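Local coordinates for protein cGAS/DncV-like nucleotidyltransferase in E. coli homolog (Rhodothermus marinus SG0.5JP17-172, PDB 6E0K) that makes the cyclic dinucleotide 3',3'-cUAMP from UTP and ATP, a second messenger that switches on effectors of a CBASS defence against bacteriophage, at residues A30-R33 with G39-E42; K111-R116 with K120-Y125. All coordinates share one frame; numbering follows the deposited sequence.

Contact 1 (A30-R33 with G39-E42)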
loop_
_atom_site.group_PDB
_atom_site.type_symbol
_atom_site.label_atom_id
_atom_site.label_comp_id
_atom_site.label_asym_id
_atom_site.label_seq_id
_atom_site.Cartn_x
_atom_site.Cartn_y
_atom_site.Cartn_z
ATOM N N ALA A 30 -1.125 18.050 14.795
ATOM C CA ALA A 30 -1.433 19.247 14.018
ATOM C C ALA A 30 -2.936 19.372 13.793
ATOM O O ALA A 30 -3.524 20.448 13.959
ATOM C CB ALA A 30 -0.685 19.206 12.683
ATOM N N LEU A 31 -3.583 18.268 13.431
ATOM C CA LEU A 31 -5.013 18.338 13.148
ATOM C C LEU A 31 -5.837 18.508 14.420
ATOM O O LEU A 31 -6.926 19.101 14.376
ATOM C CB LEU A 31 -5.449 17.101 12.370
ATOM C CG LEU A 31 -4.716 16.890 11.039
ATOM C CD1 LEU A 31 -5.398 15.825 10.219
ATOM C CD2 LEU A 31 -4.627 18.166 10.234
ATOM N N ASP A 32 -5.331 18.023 15.560
ATOM C CA ASP A 32 -6.038 18.217 16.826
ATOM C C ASP A 32 -6.157 19.688 17.190
ATOM O O ASP A 32 -7.077 20.073 17.926
ATOM C CB ASP A 32 -5.325 17.476 17.963
ATOM C CG ASP A 32 -5.625 15.994 17.984
ATOM O OD1 ASP A 32 -6.689 15.588 17.482
ATOM O OD2 ASP A 32 -4.804 15.228 18.529
ATOM N N ARG A 33 -5.239 20.526 16.711
ATOM C CA ARG A 33 -5.270 21.942 17.062
ATOM C C ARG A 33 -6.261 22.761 16.241
ATOM O O ARG A 33 -6.546 23.905 16.612
ATOM C CB ARG A 33 -3.861 22.516 16.938
ATOM C CG ARG A 33 -2.978 22.006 18.060
ATOM C CD ARG A 33 -1.497 22.084 17.795
ATOM N NE ARG A 33 -0.785 21.863 19.051
ATOM C CZ ARG A 33 -0.719 20.691 19.678
ATOM N NH1 ARG A 33 -1.315 19.610 19.166
ATOM N NH2 ARG A 33 -0.065 20.604 20.831
ATOM N N GLY A 39 -16.874 17.905 11.279
ATOM C CA GLY A 39 -16.375 16.580 11.579
ATOM C C GLY A 39 -14.860 16.585 11.615
ATOM O O GLY A 39 -14.189 17.160 10.748
ATOM N N LYS A 40 -14.325 15.945 12.605
ATOM C CA LYS A 40 -12.885 15.834 12.747
ATOM C C LYS A 40 -12.403 14.564 12.059
ATOM O O LYS A 40 -12.939 13.484 12.331
ATOM C CB LYS A 40 -12.515 15.799 14.212
ATOM C CG LYS A 40 -11.053 15.746 14.471
ATOM C CD LYS A 40 -10.850 15.717 15.962
ATOM C CE LYS A 40 -9.402 15.795 16.296
ATOM N NZ LYS A 40 -9.253 15.990 17.767
ATOM N N PRO A 41 -11.422 14.636 11.168
ATOM C CA PRO A 41 -11.017 13.440 10.430
ATOM C C PRO A 41 -10.172 12.511 11.282
ATOM O O PRO A 41 -9.577 12.903 12.291
ATOM C CB PRO A 41 -10.200 14.000 9.265
ATOM C CG PRO A 41 -9.611 15.268 9.833
ATOM C CD PRO A 41 -10.702 15.837 10.707
ATOM N N GLU A 42 -10.135 11.253 10.863
ATOM C CA GLU A 42 -9.183 10.335 11.470
ATOM C C GLU A 42 -7.868 10.397 10.709
ATOM O O GLU A 42 -7.810 10.798 9.540
ATOM C CB GLU A 42 -9.722 8.904 11.505
ATOM C CG GLU A 42 -9.894 8.266 10.151
ATOM C CD GLU A 42 -10.257 6.787 10.242
ATOM O OE1 GLU A 42 -9.720 6.081 11.120
ATOM O OE2 GLU A 42 -11.084 6.334 9.432
#
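K40 reaches D32 with a fully stretched side chain, and the salt bridge at its end is the polar half of a small contact that buries 155 Å² in all. The K40 CB points toward the helix end, and CG lies anti to the backbone N (chi1 -177°); the torsions from CB to NZ are all close to 180°, so the methylene chain runs as a straight zigzag. CB, CG and CD find no atom of 30-33 within 4.2 Å. K40 CE is the first to arrive, 3.0 Å from D32 OD1, and NZ then closes on the same oxygen, with K40 NZ to D32 OD1 at 2.6 Å. The ammonium meets OD1 on its anti side, 35° out of the carboxylate plane. D32 contributes by its own bend: its CB points away from 39-42, but the carboxylate comes back toward the lysine.

One residue earlier, L31 points its CB toward the loop, and its CD1 lies 4.3 Å from P41 CG, a loose apolar touch. Both residues are buried; V65 of strand 61-68 touches each, while helix 92-107 presents A102 to L31 and F95 to P41. The contact thus joins the C-terminal end of helix 18-32 to the loop leading into strand 42-45, in the nucleotidyltransferase domain. L31 O also accepts a hydrogen bond from W36 NE1, in the intervening loop. Because both charged partners are exposed, solvent probably screens the short ion pair, whereas the leucine and proline beneath it belong to the apolar layer between helices and sheet.

Contact 2 (K111-R116 with K120-Y125)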
loop_
_atom_site.group_PDB
_atom_site.type_symbol
_atom_site.label_atom_id
_atom_site.label_comp_id
_atom_site.label_asym_id
_atom_site.label_seq_id
_atom_site.Cartn_x
_atom_site.Cartn_y
_atom_site.Cartn_z
ATOM N N LYS A 111 6.568 24.443 5.000
ATOM C CA LYS A 111 6.667 23.012 5.228
ATOM C C LYS A 111 5.532 22.223 4.595
ATOM O O LYS A 111 5.508 20.998 4.736
ATOM C CB LYS A 111 6.698 22.717 6.733
ATOM C CG LYS A 111 7.827 23.392 7.479
ATOM C CD LYS A 111 9.177 22.820 7.065
ATOM C CE LYS A 111 10.311 23.447 7.857
ATOM N NZ LYS A 111 10.508 24.869 7.476
ATOM N N VAL A 112 4.596 22.885 3.913
ATOM C CA VAL A 112 3.395 22.241 3.386
ATOM C C VAL A 112 3.227 22.632 1.922
ATOM O O VAL A 112 3.243 23.823 1.589
ATOM C CB VAL A 112 2.140 22.630 4.189
ATOM C CG1 VAL A 112 0.909 21.937 3.609
ATOM C CG2 VAL A 112 2.305 22.283 5.668
ATOM N N ARG A 113 3.068 21.638 1.047
ATOM C CA ARG A 113 2.905 21.919 -0.375
ATOM C C ARG A 113 1.966 20.890 -0.988
ATOM O O ARG A 113 1.887 19.753 -0.529
ATOM C CB ARG A 113 4.256 21.922 -1.103
ATOM C CG ARG A 113 4.967 20.566 -1.134
ATOM C CD ARG A 113 6.428 20.690 -1.564
ATOM N NE ARG A 113 7.074 19.380 -1.616
ATOM C CZ ARG A 113 7.695 18.813 -0.588
ATOM N NH1 ARG A 113 7.761 19.439 0.578
ATOM N NH2 ARG A 113 8.254 17.621 -0.725
ATOM N N ARG A 114 1.262 21.298 -2.044
ATOM C CA ARG A 114 0.319 20.430 -2.733
ATOM C C ARG A 114 1.029 19.578 -3.776
ATOM O O ARG A 114 1.780 20.100 -4.605
ATOM C CB ARG A 114 -0.767 21.249 -3.423
ATOM C CG ARG A 114 -1.720 21.937 -2.492
ATOM C CD ARG A 114 -2.832 22.566 -3.305
ATOM N NE ARG A 114 -3.736 23.346 -2.474
ATOM C CZ ARG A 114 -4.617 24.211 -2.960
ATOM N NH1 ARG A 114 -5.410 24.881 -2.136
ATOM N NH2 ARG A 114 -4.697 24.409 -4.269
ATOM N N GLY A 115 0.773 18.271 -3.741
ATOM C CA GLY A 115 1.174 17.381 -4.806
ATOM C C GLY A 115 0.001 17.043 -5.716
ATOM O O GLY A 115 -1.118 17.522 -5.542
ATOM N N ARG A 116 0.292 16.195 -6.708
ATOM C CA ARG A 116 -0.736 15.762 -7.653
ATOM C C ARG A 116 -1.911 15.104 -6.938
ATOM O O ARG A 116 -3.079 15.388 -7.237
ATOM C CB ARG A 116 -0.131 14.794 -8.672
ATOM C CG ARG A 116 0.989 15.381 -9.506
ATOM C CD ARG A 116 0.478 16.504 -10.385
ATOM N NE ARG A 116 1.529 17.072 -11.223
ATOM C CZ ARG A 116 1.350 18.103 -12.041
ATOM N NH1 ARG A 116 0.156 18.677 -12.127
ATOM N NH2 ARG A 116 2.358 18.563 -12.770
ATOM N N LYS A 120 2.097 17.235 0.731
ATOM C CA LYS A 120 3.395 16.847 1.264
ATOM C C LYS A 120 3.755 17.744 2.439
ATOM O O LYS A 120 3.643 18.972 2.350
ATOM C CB LYS A 120 4.478 16.916 0.186
ATOM C CG LYS A 120 4.311 15.830 -0.898
ATOM C CD LYS A 120 5.552 15.713 -1.779
ATOM C CE LYS A 120 5.759 14.279 -2.279
ATOM N NZ LYS A 120 4.523 13.710 -2.884
ATOM N N VAL A 121 4.163 17.128 3.542
ATOM C CA VAL A 121 4.438 17.847 4.775
ATOM C C VAL A 121 5.827 17.469 5.262
ATOM O O VAL A 121 6.123 16.281 5.425
ATOM C CB VAL A 121 3.392 17.524 5.856
ATOM C CG1 VAL A 121 3.703 18.283 7.125
ATOM C CG2 VAL A 121 1.977 17.826 5.339
ATOM N N GLU A 122 6.673 18.472 5.488
ATOM C CA GLU A 122 7.966 18.269 6.143
ATOM C C GLU A 122 7.762 18.403 7.651
ATOM O O GLU A 122 7.590 19.514 8.155
ATOM C CB GLU A 122 8.987 19.287 5.642
ATOM C CG GLU A 122 9.150 19.289 4.129
ATOM C CD GLU A 122 9.560 17.940 3.585
ATOM O OE1 GLU A 122 10.471 17.314 4.180
ATOM O OE2 GLU A 122 8.964 17.505 2.567
ATOM N N THR A 123 7.766 17.277 8.364
ATOM C CA THR A 123 7.687 17.314 9.822
ATOM C C THR A 123 9.092 17.353 10.419
ATOM O O THR A 123 10.101 17.300 9.715
ATOM C CB THR A 123 6.915 16.117 10.393
ATOM O OG1 THR A 123 7.749 14.943 10.415
ATOM C CG2 THR A 123 5.617 15.821 9.591
ATOM N N THR A 124 9.163 17.450 11.749
ATOM C CA THR A 124 10.444 17.353 12.443
ATOM C C THR A 124 10.950 15.924 12.563
ATOM O O THR A 124 12.019 15.706 13.140
ATOM C CB THR A 124 10.341 17.943 13.845
ATOM O OG1 THR A 124 9.334 17.216 14.562
ATOM C CG2 THR A 124 9.963 19.410 13.771
ATOM N N TYR A 125 10.199 14.949 12.038
ATOM C CA TYR A 125 10.604 13.559 12.041
ATOM C C TYR A 125 10.904 13.189 10.597
ATOM O O TYR A 125 12.001 13.518 10.099
ATOM C CB TYR A 125 9.514 12.714 12.712
ATOM C CG TYR A 125 9.325 13.106 14.160
ATOM C CD1 TYR A 125 10.236 12.681 15.120
ATOM C CD2 TYR A 125 8.253 13.895 14.559
ATOM C CE1 TYR A 125 10.086 13.035 16.448
ATOM C CE2 TYR A 125 8.096 14.259 15.889
ATOM C CZ TYR A 125 9.023 13.816 16.827
ATOM O OH TYR A 125 8.892 14.150 18.163
#
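R113 and K120 face each other as an antiparallel hydrogen-bonded pair, and their backbones form the tight part of this contact. K120 N gives to R113 O at 2.8 Å and R113 N to K120 O at 3.0 Å; E122 N to K111 O, at 2.9 Å and 166°, adds a third bond. Between them V112 and V121 make a non-hydrogen-bonded pair, CA to CA 4.7 Å. The CA of V121 approaches K111 O, and that of V112 approaches K120 O, in CA-H...O contacts. The axes of 112-114 and 120-122 lie 5.0 Å apart at 164°. Strands 112-114 and 119-122 form an antiparallel beta hairpin, whose second strand continues the sheet through strand 127-138. V112 and V121 point to the same face, and there V121 is buried against L103 and Y107 of helix 92-107.

The face of R113 and K120 is the more solvent-exposed, charged side. R113 CG sits between the backbone N and the carbonyl carbon (chi1 65°), and the chain runs extended to NE, bringing the guanidinium over K120 CB, 3.8 Å from its plane. R113 NH1 makes a hydrogen-bonded salt bridge to E122 OE2 at 3.0 Å, on the anti side and tilted from the carboxylate plane; the NH2 bond is weak. Separately, K111 CD lies against E122 CB. UTP-binding K120 bends to carry NZ into a salt bridge with magnesium-binding D129.

Overall arrangement
Both segments of contact 1 precede those of contact 2, and all belong to the nucleotidyltransferase domain. Their centres are about 17 Å apart and their nearest atoms about 7 Å, so they do not touch. Two helices link them: 92-107 packs on side chains of both, and 18-32, whose end carries 30-33, meets T123 and Y125. They also share the mixed sheet, which 39-42 enters at strand 42-45, paired with 61-68, and 120-125 at strand 119-122, paired with 127-138. Those partner strands run parallel and carry magnesium-binding D62 and D129. Segments 111-116 and 120-125 include UTP-binding R116 and K120, so contact 2 borders the active site, while contact 1 lies at the helix end.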